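Long-range contacts in glutamine amidotransferase domain-containing protein (PDB 3L7N), which probably acts as a class I glutamine amidotransferase, releasing ammonia from glutamine and passing it to an acceptor that remains unidentified: residues K111-Y116 / G140-D145; G89-A94 / Q177-F182. All coordinates share one frame; numbering follows the deposited sequence.

How the contacts relate
Along the chain the four segments run 89-94, 111-116, 140-145 and 177-182, so both segments of contact 1 fall between those of contact 2. Their centres lie about 10 Å apart, and both reach the same mixed sheet: contact 2 follows its parallel strand 86-90 into helix 92-100, while contact 1 pairs strand 136-143 with the end of strand 106-113 and the start of 115-120. The centre of contact 2 is about 2 Å from the centre of the chain, that of contact 1 about 11 Å. They touch directly, with a probable hydrogen bond from His-179 N to Gly-140 O (2.9 Å) and His-143 packing on Gln-177. Segment 140-145 thus lies against the loop that carries the presumed active-site histidine.

Contact 1: residues K111-Y116 / G140-D145; sequences KEIGNY and GHWHGD
Ile-113 lays its CG2 methyl over the centre of the six-membered ring of Trp-142, 3.7 Å from the centroid, a CH-pi contact almost exactly along the ring normal. With chi1 at -65°, CG2 stands anti to the backbone N, and the CD1 branch reaches toward the indole NE1. Met-213 of helix 210-214 touches both residues, and NE1 is hydrogen-bonded to Glu-194, so the broad ring is used for packing and its one polar atom is satisfied. Behind this pair two strands run antiparallel, and a classic beta bulge sets Trp-142 and His-143 together opposite the single residue Glu-112. Glu-112 N bonds to His-143 O at 3.2 Å, and His-143 N to Glu-112 O at 3.0 Å. Farther along, Gly-114 N bonds to His-141 O at 3.0 Å; the positive phi of 146° at this corner suits glycine. On the face of Glu-112, the imidazole of His-141 turns its edge to Tyr-116 O, which lies near the ring plane, 3.2 Å from His-141 CE1. The carboxylate of Glu-112, buried here, finds its main partner in Ser-159. Packing thins toward the partly exposed end, where Lys-111 meets His-143 O through CB at 3.4 Å while the rest of its chain leads away.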
# COMPACT_ATOMS: atom_id res chain seq x y z
N LYS A 111 3.90 6.42 14.47
CA LYS A 111 4.06 5.11 13.84
C LYS A 111 2.96 4.14 14.24
O LYS A 111 2.43 4.21 15.32
CB LYS A 111 5.44 4.54 14.08
CG LYS A 111 5.54 3.42 15.04
CD LYS A 111 7.03 3.24 15.39
CE LYS A 111 7.51 1.86 15.03
NZ LYS A 111 8.99 1.84 14.67
N GLU A 112 2.55 3.30 13.31
CA GLU A 112 1.34 2.49 13.49
C GLU A 112 1.55 1.05 13.00
O GLU A 112 1.95 0.81 11.86
CB GLU A 112 0.16 3.12 12.78
CG GLU A 112 -0.24 4.48 13.26
CD GLU A 112 -1.34 5.12 12.35
OE1 GLU A 112 -2.42 5.58 12.89
OE2 GLU A 112 -1.16 5.09 11.11
N ILE A 113 1.26 0.10 13.88
CA ILE A 113 1.52 -1.31 13.63
C ILE A 113 0.39 -2.09 14.29
O ILE A 113 0.39 -2.25 15.47
CB ILE A 113 2.85 -1.74 14.30
CG1 ILE A 113 4.04 -1.04 13.65
CG2 ILE A 113 2.98 -3.21 14.27
CD1 ILE A 113 5.37 -1.61 14.04
N GLY A 114 -0.60 -2.46 13.54
CA GLY A 114 -1.68 -3.16 14.10
C GLY A 114 -2.91 -2.80 13.40
O GLY A 114 -2.86 -2.22 12.37
N ASN A 115 -4.04 -3.13 13.98
CA ASN A 115 -5.30 -2.85 13.32
C ASN A 115 -6.04 -1.68 13.95
O ASN A 115 -6.50 -1.78 15.07
CB ASN A 115 -6.18 -4.10 13.24
CG ASN A 115 -5.49 -5.24 12.55
OD1 ASN A 115 -5.20 -6.24 13.16
ND2 ASN A 115 -5.19 -5.07 11.26
N TYR A 116 -6.08 -0.54 13.23
CA TYR A 116 -6.71 0.69 13.75
C TYR A 116 -7.76 1.27 12.80
O TYR A 116 -7.82 0.90 11.61
CB TYR A 116 -5.67 1.71 14.11
CG TYR A 116 -4.74 1.26 15.20
CD1 TYR A 116 -5.13 1.30 16.54
CD2 TYR A 116 -3.47 0.81 14.90
CE1 TYR A 116 -4.27 0.89 17.54
CE2 TYR A 116 -2.58 0.44 15.90
CZ TYR A 116 -2.99 0.46 17.21
OH TYR A 116 -2.13 0.02 18.20
N GLY A 140 -5.49 -2.66 8.58
CA GLY A 140 -4.11 -2.95 9.04
C GLY A 140 -3.14 -1.77 8.85
O GLY A 140 -3.36 -0.92 8.01
N HIS A 141 -2.08 -1.74 9.64
CA HIS A 141 -1.09 -0.68 9.54
C HIS A 141 0.22 -1.26 9.83
O HIS A 141 0.33 -2.10 10.72
CB HIS A 141 -1.37 0.45 10.59
CG HIS A 141 -2.65 1.14 10.38
ND1 HIS A 141 -3.84 0.65 10.88
CD2 HIS A 141 -2.97 2.22 9.64
CE1 HIS A 141 -4.84 1.39 10.44
NE2 HIS A 141 -4.34 2.36 9.68
N TRP A 142 1.25 -0.80 9.10
CA TRP A 142 2.63 -1.16 9.43
C TRP A 142 3.69 -0.14 8.92
O TRP A 142 4.55 -0.51 8.14
CB TRP A 142 2.97 -2.55 8.92
CG TRP A 142 3.96 -3.25 9.76
CD1 TRP A 142 5.29 -2.95 9.89
CD2 TRP A 142 3.71 -4.40 10.61
NE1 TRP A 142 5.89 -3.82 10.81
CE2 TRP A 142 4.94 -4.72 11.25
CE3 TRP A 142 2.59 -5.20 10.87
CZ2 TRP A 142 5.08 -5.81 12.11
CZ3 TRP A 142 2.71 -6.25 11.75
CH2 TRP A 142 3.95 -6.55 12.36
N HIS A 143 3.70 1.09 9.47
CA HIS A 143 4.62 2.12 8.94
C HIS A 143 5.22 3.02 9.95
O HIS A 143 4.78 3.11 11.06
CB HIS A 143 3.92 2.97 7.94
CG HIS A 143 2.85 3.82 8.54
ND1 HIS A 143 1.74 3.28 9.15
CD2 HIS A 143 2.72 5.16 8.62
CE1 HIS A 143 0.95 4.25 9.55
NE2 HIS A 143 1.51 5.41 9.24
N GLY A 144 6.23 3.75 9.50
CA GLY A 144 6.82 4.80 10.26
C GLY A 144 6.78 6.08 9.46
O GLY A 144 6.86 7.17 10.03
N ASP A 145 6.62 5.94 8.13
CA ASP A 145 6.56 7.08 7.21
C ASP A 145 5.19 7.18 6.53
O ASP A 145 4.28 6.40 6.83
CB ASP A 145 7.64 6.97 6.18
CG ASP A 145 8.99 7.22 6.74
OD1 ASP A 145 9.10 7.68 7.88
OD2 ASP A 145 9.97 6.94 6.04

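Contact 2: residues G89-A94 / Q177-F182; sequences GVCLGA and QCHLEF
The imidazole of His-179 carries Phe-182 CZ over one face, 3.3 Å above its plane, and has the carboxylate of Glu-181 at its edge, while Val-90 CG1 and Cys-91 CB approach it obliquely. The Phe-182 ring in turn has His-179 CB over its centre. Cys-91, at the N-cap of helix 92-100, lies in a Gly-X-Cys-X-Gly turn between strand and helix, consistent with the nucleophile elbow of class I glutamine amidotransferases, whose triad is Cys-His-Glu; His-179 and Glu-181 are placed as its other two members would be. Positive phi (39°) at Cys-91 marks the sharp turn. Glycines suit its flanks, since a CB on Gly-89 would run into Gly-93 O, and one on Gly-93 into Val-90 N. From His-179, ND1 gives a hydrogen bond to the syn lone pair of Glu-181 OE2, at 2.7 Å and 153°, which fixes the rotation of the ring. Val-90 adds apolar bulk beside this pair: CG1, anti to the backbone N, comes within 3.7 Å of His-179 ND1. Nearer the helix, the CB of Ala-94 points toward the Gln-177 backbone and lies 4.3 Å from Gln-177 N, a loose contact; Gln-177 O lies 3.7 Å from Cys-91 CB. Cys-91 SG stands 4.2 Å from His-179 NE2.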
# COMPACT_ATOMS: atom_id res chain seq x y z
N GLY A 89 -0.71 1.92 -5.02
CA GLY A 89 0.60 1.82 -4.28
C GLY A 89 0.29 1.65 -2.84
O GLY A 89 -0.54 2.33 -2.34
N VAL A 90 0.94 0.68 -2.17
CA VAL A 90 0.66 0.36 -0.73
C VAL A 90 1.94 0.59 0.12
O VAL A 90 3.00 0.23 -0.29
CB VAL A 90 0.27 -1.08 -0.62
CG1 VAL A 90 0.02 -1.47 0.79
CG2 VAL A 90 -0.91 -1.35 -1.46
N CYS A 91 1.80 1.24 1.26
CA CYS A 91 2.92 1.64 2.08
C CYS A 91 4.08 2.13 1.23
O CYS A 91 3.93 3.12 0.60
CB CYS A 91 3.22 0.62 3.20
SG CYS A 91 4.85 0.08 3.56
N LEU A 92 5.20 1.46 1.17
CA LEU A 92 6.29 2.00 0.32
C LEU A 92 5.79 2.30 -1.11
O LEU A 92 6.05 3.34 -1.65
CB LEU A 92 7.52 1.11 0.31
CG LEU A 92 8.50 1.34 -0.84
CD1 LEU A 92 9.16 2.67 -0.73
CD2 LEU A 92 9.53 0.25 -0.91
N GLY A 93 4.96 1.44 -1.64
CA GLY A 93 4.34 1.72 -2.92
C GLY A 93 3.59 3.07 -2.96
O GLY A 93 3.59 3.76 -3.99
N ALA A 94 2.93 3.45 -1.83
CA ALA A 94 2.13 4.69 -1.76
C ALA A 94 3.06 5.92 -1.70
O ALA A 94 2.77 6.94 -2.26
CB ALA A 94 1.28 4.66 -0.66
N GLN A 177 -1.68 3.99 2.32
CA GLN A 177 -0.59 3.87 3.25
C GLN A 177 -0.83 2.67 4.19
O GLN A 177 0.12 2.01 4.66
CB GLN A 177 -0.44 5.16 4.04
CG GLN A 177 0.66 5.12 5.12
CD GLN A 177 2.01 4.69 4.58
OE1 GLN A 177 2.54 3.63 4.98
NE2 GLN A 177 2.62 5.53 3.71
N CYS A 178 -2.10 2.37 4.41
CA CYS A 178 -2.49 1.34 5.29
C CYS A 178 -2.66 -0.04 4.48
O CYS A 178 -2.73 -0.05 3.18
CB CYS A 178 -3.84 1.77 5.96
SG CYS A 178 -5.13 2.25 4.78
N HIS A 179 -2.80 -1.15 5.21
CA HIS A 179 -2.89 -2.44 4.61
C HIS A 179 -4.31 -3.08 4.82
O HIS A 179 -4.57 -3.63 5.86
CB HIS A 179 -1.85 -3.34 5.24
CG HIS A 179 -0.44 -2.88 5.02
ND1 HIS A 179 0.32 -3.29 3.94
CD2 HIS A 179 0.39 -2.14 5.79
CE1 HIS A 179 1.54 -2.78 4.04
NE2 HIS A 179 1.61 -2.08 5.15
N LEU A 180 -5.16 -3.07 3.84
CA LEU A 180 -6.41 -3.82 3.94
C LEU A 180 -6.25 -5.27 3.46
O LEU A 180 -7.20 -6.07 3.53
CB LEU A 180 -7.49 -3.17 3.12
CG LEU A 180 -8.04 -1.87 3.66
CD1 LEU A 180 -6.98 -0.77 3.69
CD2 LEU A 180 -9.26 -1.45 2.81
N GLU A 181 -5.07 -5.57 2.92
CA GLU A 181 -4.82 -6.81 2.19
C GLU A 181 -4.33 -7.92 3.16
O GLU A 181 -4.06 -9.08 2.72
CB GLU A 181 -3.73 -6.56 1.09
CG GLU A 181 -2.27 -6.66 1.59
CD GLU A 181 -1.73 -5.36 2.11
OE1 GLU A 181 -2.44 -4.31 2.07
OE2 GLU A 181 -0.57 -5.37 2.56
N PHE A 182 -4.14 -7.56 4.44
CA PHE A 182 -3.59 -8.48 5.43
C PHE A 182 -4.46 -9.77 5.59
O PHE A 182 -5.70 -9.79 5.27
CB PHE A 182 -3.44 -7.79 6.77
CG PHE A 182 -2.19 -6.95 6.89
CD1 PHE A 182 -1.22 -6.96 5.87
CD2 PHE A 182 -1.95 -6.19 8.09
CE1 PHE A 182 -0.02 -6.20 6.00
CE2 PHE A 182 -0.76 -5.41 8.25
CZ PHE A 182 0.22 -5.41 7.21